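PDB 3CMN: putative hydrolase from Chloroflexus aurantiacus J-10-fl, which is probably a zincin-like metallopeptidase that cleaves peptide bonds with the help of a bound metal, its substrate not established. Local coordinates for residues D61-R66 with H188-E193; I181-M186 with N273-R278; P196-Y201 with Q258-L263; E265-H270 with R331-A336. All coordinates share one frame; numbering follows the deposited sequence.

Contact 1. Residues D61-R66 with H188-E193; sequences DYLGVR and HAFEFE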
loop_
_atom_site.group_PDB
_atom_site.type_symbol
_atom_site.label_atom_id
_atom_site.label_comp_id
_atom_site.label_asym_id
_atom_site.label_seq_id
_atom_site.Cartn_x
_atom_site.Cartn_y
_atom_site.Cartn_z
ATOM N N ASP A 61 -15.691 7.496 10.372
ATOM C CA ASP A 61 -17.134 7.307 10.480
ATOM C C ASP A 61 -17.625 6.130 9.669
ATOM O O ASP A 61 -18.423 5.334 10.149
ATOM C CB ASP A 61 -17.878 8.567 10.022
ATOM C CG ASP A 61 -19.394 8.402 10.072
ATOM O OD1 ASP A 61 -19.954 8.325 11.186
ATOM O OD2 ASP A 61 -20.028 8.341 8.997
ATOM N N TYR A 62 -17.156 6.019 8.434
ATOM C CA TYR A 62 -17.587 4.921 7.588
ATOM C C TYR A 62 -17.127 3.561 8.118
ATOM O O TYR A 62 -17.810 2.552 7.931
ATOM C CB TYR A 62 -17.066 5.117 6.164
ATOM C CG TYR A 62 -17.480 4.010 5.218
ATOM C CD1 TYR A 62 -18.819 3.796 4.903
ATOM C CD2 TYR A 62 -16.534 3.172 4.642
ATOM C CE1 TYR A 62 -19.202 2.776 4.038
ATOM C CE2 TYR A 62 -16.909 2.152 3.775
ATOM C CZ TYR A 62 -18.244 1.958 3.476
ATOM O OH TYR A 62 -18.611 0.948 2.608
ATOM N N LEU A 63 -15.975 3.537 8.782
ATOM C CA LEU A 63 -15.427 2.294 9.314
ATOM C C LEU A 63 -15.711 2.096 10.800
ATOM O O LEU A 63 -15.468 1.024 11.346
ATOM C CB LEU A 63 -13.917 2.238 9.071
ATOM C CG LEU A 63 -13.446 2.274 7.621
ATOM C CD1 LEU A 63 -11.926 2.272 7.588
ATOM C CD2 LEU A 63 -14.017 1.083 6.863
ATOM N N GLY A 64 -16.216 3.129 11.458
ATOM C CA GLY A 64 -16.531 3.005 12.870
ATOM C C GLY A 64 -15.350 2.790 13.804
ATOM O O GLY A 64 -15.510 2.244 14.897
ATOM N N VAL A 65 -14.159 3.199 13.375
ATOM C CA VAL A 65 -12.961 3.085 14.206
ATOM C C VAL A 65 -12.150 4.334 13.989
ATOM O O VAL A 65 -12.317 5.033 12.988
ATOM C CB VAL A 65 -12.076 1.876 13.839
ATOM C CG1 VAL A 65 -12.710 0.604 14.350
ATOM C CG2 VAL A 65 -11.876 1.815 12.333
ATOM N N ARG A 66 -11.270 4.618 14.931
ATOM C CA ARG A 66 -10.439 5.791 14.832
ATOM C C ARG A 66 -8.991 5.354 14.804
ATOM O O ARG A 66 -8.683 4.186 15.048
ATOM C CB ARG A 66 -10.701 6.719 16.027
ATOM C CG ARG A 66 -12.083 7.362 16.000
ATOM C CD ARG A 66 -12.249 8.334 17.147
ATOM N NE ARG A 66 -12.471 7.651 18.415
ATOM C CZ ARG A 66 -13.662 7.241 18.848
ATOM N NH1 ARG A 66 -14.754 7.448 18.120
ATOM N NH2 ARG A 66 -13.765 6.620 20.014
ATOM N N HIS A 188 -5.725 3.328 3.633
ATOM C CA HIS A 188 -4.705 2.356 3.991
ATOM C C HIS A 188 -4.086 2.579 5.365
ATOM O O HIS A 188 -3.632 1.633 6.007
ATOM C CB HIS A 188 -3.632 2.308 2.909
ATOM C CG HIS A 188 -4.124 1.723 1.628
ATOM N ND1 HIS A 188 -3.380 0.839 0.874
ATOM C CD2 HIS A 188 -5.319 1.838 1.002
ATOM C CE1 HIS A 188 -4.101 0.431 -0.158
ATOM N NE2 HIS A 188 -5.282 1.023 -0.102
ATOM N N ALA A 189 -4.084 3.823 5.828
ATOM C CA ALA A 189 -3.538 4.120 7.143
ATOM C C ALA A 189 -4.454 3.471 8.175
ATOM O O ALA A 189 -3.998 2.923 9.187
ATOM C CB ALA A 189 -3.478 5.612 7.357
ATOM N N PHE A 190 -5.754 3.547 7.906
ATOM C CA PHE A 190 -6.753 2.952 8.779
ATOM C C PHE A 190 -6.614 1.422 8.747
ATOM O O PHE A 190 -6.539 0.779 9.786
ATOM C CB PHE A 190 -8.167 3.352 8.325
ATOM C CG PHE A 190 -8.702 4.604 8.991
ATOM C CD1 PHE A 190 -8.228 5.866 8.633
ATOM C CD2 PHE A 190 -9.670 4.512 9.993
ATOM C CE1 PHE A 190 -8.700 7.016 9.261
ATOM C CE2 PHE A 190 -10.157 5.666 10.638
ATOM C CZ PHE A 190 -9.670 6.919 10.272
ATOM N N GLU A 191 -6.571 0.851 7.544
ATOM C CA GLU A 191 -6.459 -0.591 7.373
ATOM C C GLU A 191 -5.217 -1.161 8.056
ATOM O O GLU A 191 -5.246 -2.275 8.579
ATOM C CB GLU A 191 -6.436 -0.957 5.889
ATOM C CG GLU A 191 -7.657 -0.498 5.107
ATOM C CD GLU A 191 -7.585 -0.895 3.645
ATOM O OE1 GLU A 191 -7.870 -2.064 3.323
ATOM O OE2 GLU A 191 -7.224 -0.034 2.815
ATOM N N PHE A 192 -4.131 -0.392 8.060
ATOM C CA PHE A 192 -2.893 -0.840 8.685
ATOM C C PHE A 192 -2.738 -0.470 10.144
ATOM O O PHE A 192 -1.969 -1.116 10.858
ATOM C CB PHE A 192 -1.665 -0.298 7.934
ATOM C CG PHE A 192 -1.310 -1.080 6.701
ATOM C CD1 PHE A 192 -1.776 -0.687 5.457
ATOM C CD2 PHE A 192 -0.531 -2.228 6.793
ATOM C CE1 PHE A 192 -1.480 -1.417 4.321
ATOM C CE2 PHE A 192 -0.224 -2.974 5.653
ATOM C CZ PHE A 192 -0.704 -2.564 4.415
ATOM N N GLU A 193 -3.457 0.552 10.596
ATOM C CA GLU A 193 -3.314 1.006 11.975
ATOM C C GLU A 193 -4.556 1.014 12.859
ATOM O O GLU A 193 -4.433 0.992 14.079
ATOM C CB GLU A 193 -2.677 2.400 11.970
ATOM C CG GLU A 193 -1.382 2.450 11.162
ATOM C CD GLU A 193 -0.932 3.866 10.836
ATOM O OE1 GLU A 193 -1.747 4.627 10.277
ATOM O OE2 GLU A 193 0.233 4.218 11.129
#
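Leu63, Val65 and Phe190 form a small apolar contact between the end of helix 41-63 and the last turns of helix 174-193, the helix that carries the HExxH pattern expected of a zincin-like metallopeptidase. Helix 41-63 stops in a Schellman motif: Gly64, with positive phi, takes the C-prime position, and the chain turns back so that Val65 and Arg66 run past the Phe190 ring. On the helical side Leu63 has CG anti to its carbonyl carbon (chi1 -61°), which sends CD1 to the base of the phenylalanine, 4.0 Å from Phe190 CB. Val65 CG2 lies 4.2 Å from Phe190 CD2, and Ile59 and Ala60 add further cover from helix 41-63. With an alanine here in place of Phe190, Leu63 and Val65 would probably lose their common apolar partner, and a gap would open beside the helix terminus. No hydrogen bond spans the pair; the closest approach is polar on one side, with Val65 O at the ring edge, near the ring plane, 3.3 Å from Phe190 CE2.

Contact 2. Residues I181-M186 with N273-R278; sequences ITLHEM and NAVGRR
Helix 174-193, which carries an HExxH pattern like that of zincin-type metallopeptidases, packs here through Leu183 against Val275 and Gly276 of the long helix 248-279. The pattern residues His184 and Glu185 follow Leu183 directly, yet they take no part in this contact; no metal is bound to them in this model. Leu183 does all the reaching. Its CG stands anti to the carbonyl carbon (chi1 -73°), and the two methyls divide the work: CD1 sits 3.7 Å from Gly276 CA, while CD2 meets Val275 CG1 at 4.4 Å. The glycine is what lets the leucine come in against bare backbone, because a beta carbon at that position would point at the other helix and lie only 3.6 Å from Leu183 CD1. This is also where helix 248-279 makes a wider, pi-type turn, over 273-276. The two backbones are closest at this same point, Leu183 CA and Gly276 CA being 7.0 Å apart. The contact is purely van der Waals and buried. Around it, helix 41-63 touches Leu183 and Thr182 through Ser55, strand 155-158 lies against Ile181, Thr182 and Glu185 through Phe158, and helix 283-307 meets Asn273 and Arg277 through Phe283.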
loop_
_atom_site.group_PDB
_atom_site.type_symbol
_atom_site.label_atom_id
_atom_site.label_comp_id
_atom_site.label_asym_id
_atom_site.label_seq_id
_atom_site.Cartn_x
_atom_site.Cartn_y
_atom_site.Cartn_z
ATOM N N ILE A 181 -6.118 10.672 -4.042
ATOM C CA ILE A 181 -4.897 10.117 -3.480
ATOM C C ILE A 181 -4.876 10.185 -1.965
ATOM O O ILE A 181 -4.453 9.247 -1.295
ATOM C CB ILE A 181 -3.666 10.850 -4.054
ATOM C CG1 ILE A 181 -3.400 10.323 -5.465
ATOM C CG2 ILE A 181 -2.451 10.653 -3.161
ATOM C CD1 ILE A 181 -2.343 11.075 -6.199
ATOM N N THR A 182 -5.329 11.301 -1.424
ATOM C CA THR A 182 -5.366 11.462 0.014
ATOM C C THR A 182 -6.329 10.448 0.627
ATOM O O THR A 182 -6.025 9.824 1.638
ATOM C CB THR A 182 -5.789 12.892 0.383
ATOM O OG1 THR A 182 -4.805 13.813 -0.113
ATOM C CG2 THR A 182 -5.927 13.042 1.888
ATOM N N LEU A 183 -7.486 10.276 -0.005
ATOM C CA LEU A 183 -8.494 9.336 0.469
ATOM C C LEU A 183 -7.948 7.915 0.432
ATOM O O LEU A 183 -8.144 7.122 1.346
ATOM C CB LEU A 183 -9.742 9.427 -0.402
ATOM C CG LEU A 183 -10.597 10.673 -0.213
ATOM C CD1 LEU A 183 -11.711 10.687 -1.244
ATOM C CD2 LEU A 183 -11.157 10.687 1.206
ATOM N N HIS A 184 -7.264 7.600 -0.653
ATOM C CA HIS A 184 -6.678 6.292 -0.820
ATOM C C HIS A 184 -5.616 6.080 0.283
ATOM O O HIS A 184 -5.549 5.035 0.918
ATOM C CB HIS A 184 -6.074 6.233 -2.217
ATOM C CG HIS A 184 -5.413 4.937 -2.540
ATOM N ND1 HIS A 184 -4.071 4.848 -2.844
ATOM C CD2 HIS A 184 -5.904 3.679 -2.617
ATOM C CE1 HIS A 184 -3.764 3.589 -3.096
ATOM N NE2 HIS A 184 -4.857 2.859 -2.965
ATOM N N GLU A 185 -4.824 7.111 0.525
ATOM C CA GLU A 185 -3.765 7.090 1.525
ATOM C C GLU A 185 -4.307 6.886 2.947
ATOM O O GLU A 185 -3.795 6.064 3.720
ATOM C CB GLU A 185 -3.015 8.423 1.481
ATOM C CG GLU A 185 -1.563 8.357 1.813
ATOM C CD GLU A 185 -0.730 8.024 0.601
ATOM O OE1 GLU A 185 -0.845 6.880 0.103
ATOM O OE2 GLU A 185 0.030 8.915 0.150
ATOM N N MET A 186 -5.324 7.669 3.297
ATOM C CA MET A 186 -5.911 7.593 4.617
ATOM C C MET A 186 -6.594 6.254 4.816
ATOM O O MET A 186 -6.564 5.690 5.911
ATOM C CB MET A 186 -6.905 8.740 4.831
ATOM C CG MET A 186 -7.463 8.842 6.248
ATOM S SD MET A 186 -6.273 9.452 7.420
ATOM C CE MET A 186 -5.585 7.980 7.913
ATOM N N ASN A 273 -15.036 3.886 -3.242
ATOM C CA ASN A 273 -16.308 4.018 -3.937
ATOM C C ASN A 273 -17.394 4.659 -3.078
ATOM O O ASN A 273 -18.203 5.442 -3.574
ATOM C CB ASN A 273 -16.793 2.646 -4.384
ATOM C CG ASN A 273 -16.081 2.149 -5.610
ATOM O OD1 ASN A 273 -16.325 2.623 -6.716
ATOM N ND2 ASN A 273 -15.191 1.186 -5.426
ATOM N N ALA A 274 -17.409 4.322 -1.793
ATOM C CA ALA A 274 -18.417 4.838 -0.876
ATOM C C ALA A 274 -18.143 6.227 -0.298
ATOM O O ALA A 274 -19.079 6.955 0.026
ATOM C CB ALA A 274 -18.629 3.842 0.259
ATOM N N VAL A 275 -16.879 6.604 -0.152
ATOM C CA VAL A 275 -16.563 7.918 0.408
ATOM C C VAL A 275 -16.073 8.887 -0.667
ATOM O O VAL A 275 -16.383 10.076 -0.630
ATOM C CB VAL A 275 -15.472 7.817 1.517
ATOM C CG1 VAL A 275 -15.206 9.191 2.132
ATOM C CG2 VAL A 275 -15.912 6.843 2.590
ATOM N N GLY A 276 -15.313 8.365 -1.626
ATOM C CA GLY A 276 -14.774 9.204 -2.682
ATOM C C GLY A 276 -15.782 9.642 -3.725
ATOM O O GLY A 276 -15.686 10.754 -4.255
ATOM N N ARG A 277 -16.744 8.776 -4.030
ATOM C CA ARG A 277 -17.758 9.102 -5.021
ATOM C C ARG A 277 -18.562 10.343 -4.673
ATOM O O ARG A 277 -18.769 11.211 -5.517
ATOM C CB ARG A 277 -18.691 7.916 -5.214
ATOM C CG ARG A 277 -18.405 7.172 -6.489
ATOM C CD ARG A 277 -19.168 5.881 -6.571
ATOM N NE ARG A 277 -19.065 5.356 -7.921
ATOM C CZ ARG A 277 -19.363 4.109 -8.259
ATOM N NH1 ARG A 277 -19.785 3.244 -7.335
ATOM N NH2 ARG A 277 -19.244 3.724 -9.526
ATOM N N ARG A 278 -19.016 10.427 -3.431
ATOM C CA ARG A 278 -19.787 11.579 -3.002
ATOM C C ARG A 278 -18.989 12.879 -3.063
ATOM O O ARG A 278 -19.573 13.962 -3.166
ATOM C CB ARG A 278 -20.318 11.365 -1.580
ATOM C CG ARG A 278 -19.536 10.373 -0.718
ATOM C CD ARG A 278 -18.863 11.032 0.497
ATOM N NE ARG A 278 -19.652 12.099 1.123
ATOM C CZ ARG A 278 -20.949 12.020 1.413
ATOM N NH1 ARG A 278 -21.635 10.920 1.136
ATOM N NH2 ARG A 278 -21.562 13.045 1.993
#

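Contact 3. Residues P196-Y201 with Q258-L263; sequences PWVRTY and QALMSL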
loop_
_atom_site.group_PDB
_atom_site.type_symbol
_atom_site.label_atom_id
_atom_site.label_comp_id
_atom_site.label_asym_id
_atom_site.label_seq_id
_atom_site.Cartn_x
_atom_site.Cartn_y
_atom_site.Cartn_z
ATOM N N PRO A 196 -5.010 -2.995 15.441
ATOM C CA PRO A 196 -3.664 -3.328 15.934
ATOM C C PRO A 196 -3.056 -4.665 15.511
ATOM O O PRO A 196 -1.839 -4.766 15.350
ATOM C CB PRO A 196 -3.816 -3.212 17.449
ATOM C CG PRO A 196 -4.845 -2.129 17.583
ATOM C CD PRO A 196 -5.869 -2.545 16.550
ATOM N N TRP A 197 -3.882 -5.688 15.327
ATOM C CA TRP A 197 -3.342 -6.985 14.929
ATOM C C TRP A 197 -2.775 -7.066 13.506
ATOM O O TRP A 197 -1.955 -7.937 13.211
ATOM C CB TRP A 197 -4.397 -8.079 15.076
ATOM C CG TRP A 197 -5.619 -7.885 14.226
ATOM C CD1 TRP A 197 -6.810 -7.346 14.623
ATOM C CD2 TRP A 197 -5.808 -8.309 12.862
ATOM N NE1 TRP A 197 -7.728 -7.424 13.603
ATOM C CE2 TRP A 197 -7.142 -8.010 12.513
ATOM C CE3 TRP A 197 -4.980 -8.914 11.907
ATOM C CZ2 TRP A 197 -7.671 -8.294 11.252
ATOM C CZ3 TRP A 197 -5.502 -9.196 10.658
ATOM C CH2 TRP A 197 -6.840 -8.887 10.340
ATOM N N VAL A 198 -3.191 -6.168 12.625
ATOM C CA VAL A 198 -2.736 -6.260 11.248
ATOM C C VAL A 198 -1.222 -6.283 11.046
ATOM O O VAL A 198 -0.714 -7.166 10.363
ATOM C CB VAL A 198 -3.391 -5.165 10.369
ATOM C CG1 VAL A 198 -2.981 -5.354 8.899
ATOM C CG2 VAL A 198 -4.913 -5.269 10.474
ATOM N N ARG A 199 -0.498 -5.334 11.628
ATOM C CA ARG A 199 0.954 -5.316 11.475
ATOM C C ARG A 199 1.624 -6.453 12.246
ATOM O O ARG A 199 2.628 -7.000 11.801
ATOM C CB ARG A 199 1.523 -3.952 11.895
ATOM C CG ARG A 199 1.534 -2.947 10.739
ATOM C CD ARG A 199 1.816 -1.513 11.183
ATOM N NE ARG A 199 1.834 -0.600 10.042
ATOM C CZ ARG A 199 1.705 0.720 10.130
ATOM N NH1 ARG A 199 1.548 1.299 11.312
ATOM N NH2 ARG A 199 1.715 1.463 9.030
ATOM N N THR A 200 1.058 -6.819 13.393
ATOM C CA THR A 200 1.599 -7.912 14.187
ATOM C C THR A 200 1.495 -9.173 13.339
ATOM O O THR A 200 2.466 -9.919 13.183
ATOM C CB THR A 200 0.786 -8.122 15.478
ATOM O OG1 THR A 200 0.780 -6.908 16.236
ATOM C CG2 THR A 200 1.395 -9.254 16.328
ATOM N N TYR A 201 0.305 -9.391 12.785
ATOM C CA TYR A 201 0.031 -10.543 11.942
ATOM C C TYR A 201 0.867 -10.515 10.668
ATOM O O TYR A 201 1.294 -11.564 10.172
ATOM C CB TYR A 201 -1.452 -10.578 11.582
ATOM C CG TYR A 201 -1.825 -11.677 10.613
ATOM C CD1 TYR A 201 -1.610 -13.023 10.929
ATOM C CD2 TYR A 201 -2.399 -11.374 9.380
ATOM C CE1 TYR A 201 -1.961 -14.036 10.039
ATOM C CE2 TYR A 201 -2.752 -12.376 8.485
ATOM C CZ TYR A 201 -2.533 -13.708 8.818
ATOM O OH TYR A 201 -2.901 -14.691 7.917
ATOM N N GLN A 258 -0.773 -13.188 0.463
ATOM C CA GLN A 258 -1.509 -12.830 -0.733
ATOM C C GLN A 258 -2.955 -12.464 -0.417
ATOM O O GLN A 258 -3.458 -11.459 -0.917
ATOM C CB GLN A 258 -1.458 -13.981 -1.736
ATOM C CG GLN A 258 -0.124 -14.089 -2.453
ATOM C CD GLN A 258 0.003 -15.359 -3.270
ATOM O OE1 GLN A 258 -0.974 -15.836 -3.851
ATOM N NE2 GLN A 258 1.216 -15.904 -3.335
ATOM N N ALA A 259 -3.623 -13.262 0.415
ATOM C CA ALA A 259 -5.009 -12.971 0.760
ATOM C C ALA A 259 -5.136 -11.679 1.574
ATOM O O ALA A 259 -6.102 -10.949 1.426
ATOM C CB ALA A 259 -5.624 -14.152 1.515
ATOM N N LEU A 260 -4.162 -11.393 2.431
ATOM C CA LEU A 260 -4.191 -10.164 3.232
ATOM C C LEU A 260 -4.017 -8.951 2.307
ATOM O O LEU A 260 -4.783 -7.999 2.359
ATOM C CB LEU A 260 -3.070 -10.184 4.286
ATOM C CG LEU A 260 -2.772 -8.866 5.030
ATOM C CD1 LEU A 260 -3.944 -8.510 5.970
ATOM C CD2 LEU A 260 -1.472 -9.004 5.843
ATOM N N MET A 261 -3.001 -8.998 1.456
ATOM C CA MET A 261 -2.749 -7.907 0.524
ATOM C C MET A 261 -3.988 -7.659 -0.349
ATOM O O MET A 261 -4.368 -6.518 -0.600
ATOM C CB MET A 261 -1.511 -8.226 -0.333
ATOM C CG MET A 261 -0.230 -7.505 0.113
ATOM S SD MET A 261 0.188 -7.606 1.880
ATOM C CE MET A 261 -0.474 -6.064 2.478
ATOM N N SER A 262 -4.631 -8.736 -0.782
ATOM C CA SER A 262 -5.828 -8.636 -1.607
ATOM C C SER A 262 -7.002 -7.955 -0.888
ATOM O O SER A 262 -7.654 -7.064 -1.439
ATOM C CB SER A 262 -6.249 -10.020 -2.065
ATOM O OG SER A 262 -7.415 -9.931 -2.859
ATOM N N LEU A 263 -7.270 -8.373 0.344
ATOM C CA LEU A 263 -8.352 -7.781 1.122
ATOM C C LEU A 263 -8.068 -6.302 1.405
ATOM O O LEU A 263 -8.953 -5.446 1.308
ATOM C CB LEU A 263 -8.511 -8.522 2.449
ATOM C CG LEU A 263 -9.592 -7.860 3.295
ATOM C CD1 LEU A 263 -10.937 -8.389 2.848
ATOM C CD2 LEU A 263 -9.363 -8.126 4.757
#
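Leu260 of the long helix 248-279 packs against Val198 and Tyr201 near the beginning of helix 197-210, the helix that follows 174-193 in this mainly helical protein. The tighter part is a trio of apolar groups. Leu260 CD1 faces Val198 CG1 at 4.4 Å, and its other methyl, CD2, approaches the Tyr201 ring obliquely, 4.4 Å from Tyr201 CD2. Tyr201 presents its ring because CG lies opposite the backbone N (chi1 175°), which carries the aromatic group out toward the other helix. Even here the packing is light, with Val198 CA and Leu260 CA 9.0 Å apart; Phe202, the next residue along helix 197-210, also touches Leu260 and Met261. The outer side is looser still. Pro196 and Thr200 are exposed and take no part in the packing, joined to each other by a weak hydrogen bond from Thr200 OG1 to Pro196 O, 3.5 Å long. Trp197 stays off the 258-263 segment; its indole instead folds back on its own helix, with Val198 CG2 over one face and Tyr201 CB at the edge, and NE1 hydrogen-bonded to Trp340 O. Between the segments the chemistry is wholly apolar, and methyl and ring packing of this kind sets few constraints on direction; the directional element comes from Tyr201 OH, hydrogen-bonded to Arg256 NH1 just before the segment on the same helix 248-279.

Contact 4. Residues E265-H270 with R331-A336; sequences EGYGNH and RGIQFA
The Tyr267 ring, set between the long helix 248-279 and the short helix 333-336 of this mainly helical, zincin-like family member, has Ala336 O at its edge, near the ring plane and 3.5 Å from Tyr267 CE1. Ile333 CD1 comes in obliquely beyond CZ, and Trp340 meets the same tyrosine edge-to-face. The imidazole of His270 is approached obliquely too, by Ile333 CG1. A third flat group, the Phe335 ring, takes no part in the contact and has Arg331 NE over one face, 3.9 Å above the plane. Gly332 is the N-cap of the short helix, with backbone angles (phi 100°, psi 165°) that would jam a side chain against the preceding carbonyl oxygen. Placed just after this cap, Ile333 reaches both aromatic groups with a single branch. His270 extends with CG opposite its backbone N (chi1 -180°), bringing NE2 to 4.1 Å from Ile333 CG1, and its ND1 is hydrogen-bonded to Asn325 OD1, which probably restrains the turn of the ring. Replacing Tyr267 by an alanine would probably leave Ile333 CD1 without its aromatic neighbour and open a gap between the helices. Nothing across the segments counts as a hydrogen bond, and the closest approach is a snug one between hydroxyl and methyl, Tyr267 OH to Ile333 CD1 at 3.3 Å.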
loop_
_atom_site.group_PDB
_atom_site.type_symbol
_atom_site.label_atom_id
_atom_site.label_comp_id
_atom_site.label_asym_id
_atom_site.label_seq_id
_atom_site.Cartn_x
_atom_site.Cartn_y
_atom_site.Cartn_z
ATOM N N GLU A 265 -6.429 -4.217 -0.362
ATOM C CA GLU A 265 -6.687 -3.445 -1.582
ATOM C C GLU A 265 -8.173 -3.391 -1.912
ATOM O O GLU A 265 -8.715 -2.319 -2.193
ATOM C CB GLU A 265 -5.934 -4.031 -2.783
ATOM C CG GLU A 265 -4.422 -3.875 -2.709
ATOM C CD GLU A 265 -3.992 -2.424 -2.570
ATOM O OE1 GLU A 265 -4.336 -1.617 -3.463
ATOM O OE2 GLU A 265 -3.315 -2.093 -1.567
ATOM N N GLY A 266 -8.819 -4.552 -1.871
ATOM C CA GLY A 266 -10.238 -4.636 -2.160
ATOM C C GLY A 266 -11.099 -3.875 -1.171
ATOM O O GLY A 266 -12.031 -3.170 -1.559
ATOM N N TYR A 267 -10.797 -4.002 0.113
ATOM C CA TYR A 267 -11.575 -3.290 1.112
ATOM C C TYR A 267 -11.296 -1.801 0.959
ATOM O O TYR A 267 -12.191 -0.970 1.117
ATOM C CB TYR A 267 -11.193 -3.728 2.524
ATOM C CG TYR A 267 -12.355 -3.635 3.482
ATOM C CD1 TYR A 267 -13.108 -4.768 3.792
ATOM C CD2 TYR A 267 -12.729 -2.416 4.049
ATOM C CE1 TYR A 267 -14.202 -4.700 4.642
ATOM C CE2 TYR A 267 -13.830 -2.331 4.905
ATOM C CZ TYR A 267 -14.567 -3.487 5.199
ATOM O OH TYR A 267 -15.670 -3.449 6.041
ATOM N N GLY A 268 -10.043 -1.472 0.660
ATOM C CA GLY A 268 -9.670 -0.083 0.483
ATOM C C GLY A 268 -10.341 0.505 -0.742
ATOM O O GLY A 268 -10.757 1.662 -0.725
ATOM N N ASN A 269 -10.454 -0.290 -1.806
ATOM C CA ASN A 269 -11.090 0.185 -3.030
ATOM C C ASN A 269 -12.598 0.300 -2.837
ATOM O O ASN A 269 -13.274 1.012 -3.579
ATOM C CB ASN A 269 -10.787 -0.746 -4.215
ATOM C CG ASN A 269 -9.349 -0.606 -4.727
ATOM O OD1 ASN A 269 -8.791 0.497 -4.755
ATOM N ND2 ASN A 269 -8.753 -1.723 -5.146
ATOM N N HIS A 270 -13.124 -0.399 -1.838
ATOM C CA HIS A 270 -14.548 -0.351 -1.566
ATOM C C HIS A 270 -14.890 0.930 -0.820
ATOM O O HIS A 270 -15.917 1.561 -1.075
ATOM C CB HIS A 270 -14.980 -1.541 -0.716
ATOM C CG HIS A 270 -16.442 -1.544 -0.411
ATOM N ND1 HIS A 270 -17.389 -1.986 -1.312
ATOM C CD2 HIS A 270 -17.126 -1.094 0.667
ATOM C CE1 HIS A 270 -18.593 -1.808 -0.801
ATOM N NE2 HIS A 270 -18.461 -1.267 0.398
ATOM N N ARG A 331 -24.741 -8.895 2.484
ATOM C CA ARG A 331 -25.024 -8.723 3.907
ATOM C C ARG A 331 -24.773 -7.348 4.494
ATOM O O ARG A 331 -25.131 -7.093 5.644
ATOM C CB ARG A 331 -24.241 -9.760 4.706
ATOM C CG ARG A 331 -24.789 -11.163 4.557
ATOM C CD ARG A 331 -26.030 -11.354 5.426
ATOM N NE ARG A 331 -25.747 -12.303 6.493
ATOM C CZ ARG A 331 -25.560 -13.601 6.288
ATOM N NH1 ARG A 331 -25.644 -14.093 5.059
ATOM N NH2 ARG A 331 -25.257 -14.403 7.298
ATOM N N GLY A 332 -24.158 -6.457 3.730
ATOM C CA GLY A 332 -23.913 -5.128 4.256
ATOM C C GLY A 332 -22.501 -4.905 4.755
ATOM O O GLY A 332 -21.740 -5.843 4.972
ATOM N N ILE A 333 -22.164 -3.637 4.947
ATOM C CA ILE A 333 -20.841 -3.235 5.397
ATOM C C ILE A 333 -20.507 -3.741 6.801
ATOM O O ILE A 333 -19.372 -4.137 7.073
ATOM C CB ILE A 333 -20.703 -1.673 5.335
ATOM C CG1 ILE A 333 -19.563 -1.292 4.382
ATOM C CG2 ILE A 333 -20.486 -1.080 6.727
ATOM C CD1 ILE A 333 -18.221 -1.946 4.675
ATOM N N GLN A 334 -21.494 -3.725 7.690
ATOM C CA GLN A 334 -21.267 -4.161 9.059
ATOM C C GLN A 334 -20.807 -5.611 9.074
ATOM O O GLN A 334 -19.839 -5.943 9.758
ATOM C CB GLN A 334 -22.540 -3.996 9.892
ATOM C CG GLN A 334 -22.282 -4.000 11.389
ATOM C CD GLN A 334 -23.550 -3.861 12.210
ATOM O OE1 GLN A 334 -24.429 -4.719 12.163
ATOM N NE2 GLN A 334 -23.648 -2.777 12.969
ATOM N N PHE A 335 -21.488 -6.465 8.307
ATOM C CA PHE A 335 -21.117 -7.874 8.232
ATOM C C PHE A 335 -19.701 -7.987 7.675
ATOM O O PHE A 335 -18.834 -8.629 8.282
ATOM C CB PHE A 335 -22.063 -8.658 7.326
ATOM C CG PHE A 335 -21.865 -10.157 7.397
ATOM C CD1 PHE A 335 -22.478 -10.908 8.396
ATOM C CD2 PHE A 335 -21.039 -10.811 6.485
ATOM C CE1 PHE A 335 -22.271 -12.300 8.482
ATOM C CE2 PHE A 335 -20.826 -12.188 6.563
ATOM C CZ PHE A 335 -21.443 -12.935 7.562
ATOM N N ALA A 336 -19.478 -7.358 6.523
ATOM C CA ALA A 336 -18.176 -7.361 5.860
ATOM C C ALA A 336 -17.042 -6.811 6.743
ATOM O O ALA A 336 -15.878 -7.151 6.540
ATOM C CB ALA A 336 -18.258 -6.558 4.567
#

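Overall arrangement
Helix 248-279 is the common element: its successive parts serve contacts 3, 4 and 2 along the chain. Helix 174-193, with its HExxH pattern, is shared by contacts 1 and 2. Contacts 2 and 3 are buried, whereas 1 and 4 are only partly so and bring backbone carbonyls up to aromatic edges. None of the four has a hydrogen bond between its segments; one polar tie between contacts is the salt bridge from Glu193 of contact 1 to Arg199 of contact 3. Tyr62 packs on Ala274 and Val275 of contact 2 and on His270 and Ile333 of contact 4, while His188 touches Glu265, tying the HExxH helix to the long one.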